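Family 88 glycosyl hydrolase (Bacteroides thetaiotaomicron, PDB 5NOA) probably removes unsaturated uronic acid residues by hydrolysis from plant polysaccharide fragments, in a gut bacterium equipped to break down complex arabinogalactans such as gum arabic. Local coordinates at residues T170-Y173 against N174-K177; L180-E183 against K184-E187; N354-N358 against F359-A363. All blocks are in the same frame, centred on the assembly; numbering follows the deposited sequence.

Interaction 1: T170-Y173 against N174-K177; sequences TKLY and NITK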
# COMPACT_ATOMS: atom_id res chain seq x y z
N THR A 170 5.97 12.43 2.18
CA THR A 170 7.31 12.23 2.73
C THR A 170 8.36 12.24 1.62
O THR A 170 9.46 12.79 1.81
CB THR A 170 7.37 10.95 3.57
OG1 THR A 170 6.81 9.86 2.85
CG2 THR A 170 6.62 11.08 4.87
N LYS A 171 8.10 11.63 0.46
CA LYS A 171 9.08 11.60 -0.64
C LYS A 171 9.32 13.01 -1.14
O LYS A 171 10.46 13.41 -1.38
CB LYS A 171 8.63 10.67 -1.73
CG LYS A 171 8.72 9.21 -1.33
CD LYS A 171 8.10 8.31 -2.41
CE LYS A 171 8.00 6.87 -1.98
NZ LYS A 171 9.32 6.20 -1.96
N LEU A 172 8.25 13.80 -1.30
CA LEU A 172 8.45 15.15 -1.79
C LEU A 172 9.09 16.05 -0.75
O LEU A 172 9.84 16.94 -1.12
CB LEU A 172 7.15 15.75 -2.35
CG LEU A 172 6.66 15.10 -3.67
CD1 LEU A 172 5.32 15.73 -4.01
CD2 LEU A 172 7.64 15.31 -4.81
N TYR A 173 8.82 15.79 0.53
CA TYR A 173 9.58 16.51 1.56
C TYR A 173 11.06 16.27 1.42
O TYR A 173 11.88 17.19 1.46
CB TYR A 173 9.11 16.16 2.98
CG TYR A 173 10.00 16.82 3.98
CD1 TYR A 173 9.84 18.18 4.25
CD2 TYR A 173 11.08 16.16 4.55
CE1 TYR A 173 10.68 18.84 5.10
CE2 TYR A 173 11.95 16.81 5.37
CZ TYR A 173 11.74 18.16 5.67
OH TYR A 173 12.60 18.79 6.50
N ASN A 174 11.45 15.02 1.27
CA ASN A 174 12.89 14.73 1.26
C ASN A 174 13.60 15.34 0.08
O ASN A 174 14.78 15.63 0.17
CB ASN A 174 13.14 13.21 1.41
CG ASN A 174 12.94 12.71 2.83
OD1 ASN A 174 13.12 13.43 3.79
ND2 ASN A 174 12.57 11.44 2.97
N ILE A 175 12.88 15.54 -1.03
CA ILE A 175 13.43 16.23 -2.18
C ILE A 175 13.46 17.74 -2.00
O ILE A 175 14.49 18.36 -2.23
CB ILE A 175 12.66 15.86 -3.46
CG1 ILE A 175 12.88 14.38 -3.79
CG2 ILE A 175 13.08 16.76 -4.62
CD1 ILE A 175 11.86 13.80 -4.72
N THR A 176 12.32 18.33 -1.63
CA THR A 176 12.15 19.78 -1.62
C THR A 176 12.61 20.43 -0.31
O THR A 176 12.90 21.62 -0.28
CB THR A 176 10.67 20.19 -1.84
OG1 THR A 176 9.88 19.74 -0.73
CG2 THR A 176 10.11 19.62 -3.17
N LYS A 177 12.55 19.67 0.78
CA LYS A 177 12.70 20.19 2.14
C LYS A 177 11.70 21.29 2.51
O LYS A 177 11.95 22.09 3.42
CB LYS A 177 14.17 20.61 2.41
CG LYS A 177 15.21 19.52 2.14
CD LYS A 177 15.07 18.34 3.10
CE LYS A 177 16.08 17.22 2.83
NZ LYS A 177 17.49 17.60 3.16
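The last two turns of helix 160-176 run from T170-Y173 into N174-T176 through successive i to i+4 bonds, from N174 N to T170 O down to K177 N to Y173 O at 2.7 Å, K177 being the first residue beyond the helix, with a positive phi. T176 adds a side-chain bond to its backbone one: OG1 donates to L172 O over 2.8 Å. With chi1 at 66°, OG1 sits between its own backbone N and carbonyl carbon and comes in above the carbonyl plane, while T176 N approaches from the opposite face, so two donors grip L172 O. The same OG1 is hydrogen-bonded to N178 N, which joins the helix end to the turn after it.

That turn leads straight into helix 180-196, giving one helical hairpin of the (alpha/alpha)6 barrel expected for family 88. Y173, its CG anti to the backbone N (chi1 175°), lays its ring along the helix end, and K177 CA rests over one face, 4.2 Å from the ring centroid, in a CH-pi contact. K177 CD lies 4.2 Å from Y173 CE2. Beside the same ring, N174 OD1 comes to 3.5 Å from Y173 CD2, the amide plane turned 63° from the ring; N174 ND2 bonds outward to D242 O. L172 CD2 and I175 CD1 make a loose apolar contact at 4.5 Å.

Interaction 2: L180-E183 against K184-E187; sequences LYLE and KLHE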
# COMPACT_ATOMS: atom_id res chain seq x y z
N LEU A 180 5.88 22.35 4.60
CA LEU A 180 4.45 22.26 4.43
C LEU A 180 4.00 20.83 4.11
O LEU A 180 2.93 20.44 4.54
CB LEU A 180 3.96 23.26 3.38
CG LEU A 180 2.46 23.40 3.25
CD1 LEU A 180 1.83 23.96 4.53
CD2 LEU A 180 2.14 24.28 2.06
N TYR A 181 4.81 20.08 3.37
CA TYR A 181 4.46 18.67 3.10
C TYR A 181 4.20 17.87 4.37
O TYR A 181 3.30 17.05 4.41
CB TYR A 181 5.54 17.98 2.26
CG TYR A 181 5.52 18.34 0.79
CD1 TYR A 181 4.58 17.79 -0.04
CD2 TYR A 181 6.46 19.21 0.23
CE1 TYR A 181 4.54 18.11 -1.39
CE2 TYR A 181 6.42 19.53 -1.10
CZ TYR A 181 5.46 18.97 -1.91
OH TYR A 181 5.41 19.24 -3.25
N LEU A 182 5.02 18.12 5.39
CA LEU A 182 4.87 17.36 6.63
C LEU A 182 3.76 17.88 7.53
O LEU A 182 3.13 17.11 8.25
CB LEU A 182 6.22 17.25 7.35
CG LEU A 182 7.35 16.65 6.52
CD1 LEU A 182 8.63 16.56 7.36
CD2 LEU A 182 6.98 15.31 5.93
N GLU A 183 3.49 19.17 7.44
CA GLU A 183 2.34 19.72 8.13
C GLU A 183 1.02 19.20 7.55
O GLU A 183 0.09 18.81 8.28
CB GLU A 183 2.37 21.24 8.07
CG GLU A 183 1.16 21.93 8.66
CD GLU A 183 0.86 21.56 10.10
OE1 GLU A 183 1.82 21.42 10.93
OE2 GLU A 183 -0.38 21.43 10.38
N LYS A 184 0.94 19.19 6.24
CA LYS A 184 -0.26 18.71 5.56
C LYS A 184 -0.43 17.20 5.63
O LYS A 184 -1.57 16.73 5.68
CB LYS A 184 -0.30 19.28 4.14
CG LYS A 184 -0.56 20.79 4.12
CD LYS A 184 -2.02 21.11 4.36
CE LYS A 184 -2.29 22.60 4.41
NZ LYS A 184 -3.74 22.87 4.55
N LEU A 185 0.68 16.45 5.65
CA LEU A 185 0.56 15.01 5.94
C LEU A 185 -0.23 14.83 7.23
O LEU A 185 -1.17 14.03 7.31
CB LEU A 185 1.97 14.43 6.08
CG LEU A 185 2.07 13.01 6.66
CD1 LEU A 185 1.36 12.02 5.81
CD2 LEU A 185 3.53 12.67 6.84
N HIS A 186 0.15 15.60 8.27
CA HIS A 186 -0.54 15.46 9.55
C HIS A 186 -2.00 15.90 9.46
O HIS A 186 -2.89 15.20 9.97
CB HIS A 186 0.18 16.26 10.60
CG HIS A 186 -0.41 16.09 11.94
ND1 HIS A 186 -1.24 17.02 12.50
CD2 HIS A 186 -0.35 15.06 12.81
CE1 HIS A 186 -1.65 16.59 13.68
NE2 HIS A 186 -1.13 15.39 13.89
N GLU A 187 -2.26 17.04 8.83
CA GLU A 187 -3.61 17.56 8.77
C GLU A 187 -4.53 16.59 8.01
O GLU A 187 -5.64 16.27 8.46
CB GLU A 187 -3.61 18.92 8.09
CG GLU A 187 -4.99 19.51 8.02
CD GLU A 187 -5.05 20.90 7.48
OE1 GLU A 187 -4.03 21.44 7.02
OE2 GLU A 187 -6.19 21.43 7.51
O HOH W 1 -1.88 19.46 11.36
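L180 lies alongside K184, both side chains pointing the same way, with L180 CD1 set 4.0 Å from K184 CG. The two residues sit one turn apart, joined by the backbone bond from K184 N to L180 O at 2.9 Å. M148 of helix 135-149 touches both side chains. Beyond CG the lysine turns: a bend at chi2 (-78°) sends the rest of the chain on toward the next turn, where NZ forms a salt bridge with E187 OE1 at 2.9 Å. It meets the syn side of the carboxylate from 34° out of its plane, a bridge between residues three apart that ties down the polar end of a lysine whose base is packed on leucine.

E183 and H186 are linked differently. The glutamate bends at chi2 and offers OE2 to a water, which donates to it over 2.7 Å; the same water is hydrogen-bonded to H186 ND1 at 2.8 Å and sits at the edge of the imidazole, in its plane. Each residue also has a partner elsewhere: E183 OE1 bonds to Y249 OH, H186 NE2 to E252 OE1, and the imidazole stacks on the ring of Y249. Water, Y249 and E252 together restrain how both groups are turned.

L182 and L185 meet through their CD2 atoms at 4.4 Å. Y173 packs on L182 and M166 on L185, both from helix 160-176, while Y181 hydrogen-bonds E145 through OH. The leucines thus face the preceding helix while the ion pair and bridging water lie on another flank, in keeping with a helix packed in the (alpha/alpha)6 barrel expected for family 88.

Interaction 3: N354-N358 against F359-A363; sequences NSTSN and FGVGA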
# COMPACT_ATOMS: atom_id res chain seq x y z
N ASN A 354 -7.34 -18.23 -8.90
CA ASN A 354 -6.61 -17.74 -10.06
C ASN A 354 -6.77 -16.26 -10.32
O ASN A 354 -6.36 -15.75 -11.35
CB ASN A 354 -6.96 -18.59 -11.27
CG ASN A 354 -6.49 -20.01 -11.11
OD1 ASN A 354 -5.38 -20.25 -10.62
ND2 ASN A 354 -7.33 -20.96 -11.46
N SER A 355 -7.32 -15.55 -9.34
CA SER A 355 -7.48 -14.13 -9.45
C SER A 355 -6.22 -13.42 -9.07
O SER A 355 -5.75 -13.53 -7.91
CB SER A 355 -8.59 -13.65 -8.52
OG SER A 355 -8.71 -12.25 -8.61
N THR A 356 -5.67 -12.66 -10.02
CA THR A 356 -4.50 -11.83 -9.78
C THR A 356 -4.79 -10.40 -10.16
O THR A 356 -5.81 -10.12 -10.83
CB THR A 356 -3.23 -12.31 -10.51
OG1 THR A 356 -2.06 -11.75 -9.88
CG2 THR A 356 -3.22 -11.97 -12.00
N SER A 357 -3.90 -9.51 -9.78
CA SER A 357 -4.03 -8.13 -10.23
C SER A 357 -2.68 -7.44 -10.06
O SER A 357 -1.84 -7.83 -9.28
CB SER A 357 -5.05 -7.34 -9.43
OG SER A 357 -4.54 -7.16 -8.13
N ASN A 358 -2.57 -6.32 -10.75
CA ASN A 358 -1.46 -5.42 -10.61
C ASN A 358 -1.17 -5.06 -9.15
O ASN A 358 -0.05 -5.22 -8.68
CB ASN A 358 -1.67 -4.15 -11.48
CG ASN A 358 -3.11 -3.59 -11.44
OD1 ASN A 358 -3.89 -3.82 -10.53
ND2 ASN A 358 -3.43 -2.81 -12.47
N PHE A 359 -2.19 -4.59 -8.42
CA PHE A 359 -1.98 -4.15 -7.04
C PHE A 359 -1.66 -5.33 -6.13
O PHE A 359 -0.93 -5.17 -5.16
CB PHE A 359 -3.16 -3.33 -6.53
CG PHE A 359 -4.46 -4.09 -6.43
CD1 PHE A 359 -4.76 -4.83 -5.31
CD2 PHE A 359 -5.39 -4.05 -7.46
CE1 PHE A 359 -5.93 -5.55 -5.25
CE2 PHE A 359 -6.58 -4.78 -7.38
CZ PHE A 359 -6.84 -5.52 -6.27
N GLY A 360 -2.20 -6.52 -6.43
CA GLY A 360 -1.91 -7.71 -5.62
C GLY A 360 -0.47 -8.14 -5.78
O GLY A 360 0.19 -8.54 -4.83
N VAL A 361 0.02 -8.09 -7.01
CA VAL A 361 1.44 -8.39 -7.27
C VAL A 361 2.30 -7.36 -6.57
O VAL A 361 3.31 -7.71 -5.94
CB VAL A 361 1.72 -8.43 -8.78
CG1 VAL A 361 3.21 -8.45 -9.09
CG2 VAL A 361 0.99 -9.61 -9.43
N GLY A 362 1.92 -6.08 -6.66
CA GLY A 362 2.67 -5.06 -5.94
C GLY A 362 2.77 -5.35 -4.45
O GLY A 362 3.86 -5.26 -3.86
N ALA A 363 1.64 -5.67 -3.82
CA ALA A 363 1.63 -5.99 -2.40
C ALA A 363 2.51 -7.19 -2.07
O ALA A 363 3.25 -7.19 -1.07
CB ALA A 363 0.19 -6.22 -1.94
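S357 and F359 meet because both first torsions are near +60°: chi1 of 69° places the serine OG between its backbone N and carbonyl carbon, and chi1 of 64° does the same for the phenylalanine CG, folding the ring back beneath the serine. OG then stands 3.1 Å above the ring plane, over its centre, and S357 CB lies 4.0 Å from the ring centroid in a CH-pi contact over the same face. The oxygen has a second task. It accepts from G360 N at 3.0 Å, the capping bond of an N-cap serine in front of helix 358-377.

N358 closes on the backbone next door. Its OD1 takes F359 N at 2.8 Å, but the bond is bent (135° at the hydrogen), and the donor also sits well to the side of the amide C=O. ND2 of the same amide is held by D57 and N58, so the group is fixed at both ends. Further along, V361 N bonds to S357 O at 2.9 Å and G362 N to N358 O at 2.9 Å, the first regular helical bonds. V361 CG2 packs 3.3 Å from S357 O and touches T356 OG1, which itself bonds to I335 O.

Around this cap, the ring of W56 meets that of F359, and V338 and I341 also touch it; V361 packs on V40 and W44 of helix 29-47. Of the first-turn amide hydrogens, that of G360 is therefore capped by S357 OG, while that of F359 has a strained bond to N358 OD1. The partial positive charge of the helix start probably polarises both accepting oxygens, and the aromatic face closes one side of the serine hydroxyl.

In the fold
Followed from the N terminus, the three contacts come in series, each local to one continuous stretch, so none nests in or crosses another and none closes a long loop. Interaction 1 finishes helix 160-176; a short turn later interaction 2 opens helix 180-196. The two touch, with centres 11 Å apart: L172 and T176 pack on Y181 and T170 on L185, joining the arms of one helical hairpin. Interaction 3 starts the last helix, 358-377, on the opposite side of the chain's centre from the other two, its nearest atoms about 13 Å from interaction 1 and about 20 Å from interaction 2, and packs against helices 29-47, 56-72 and 289-304.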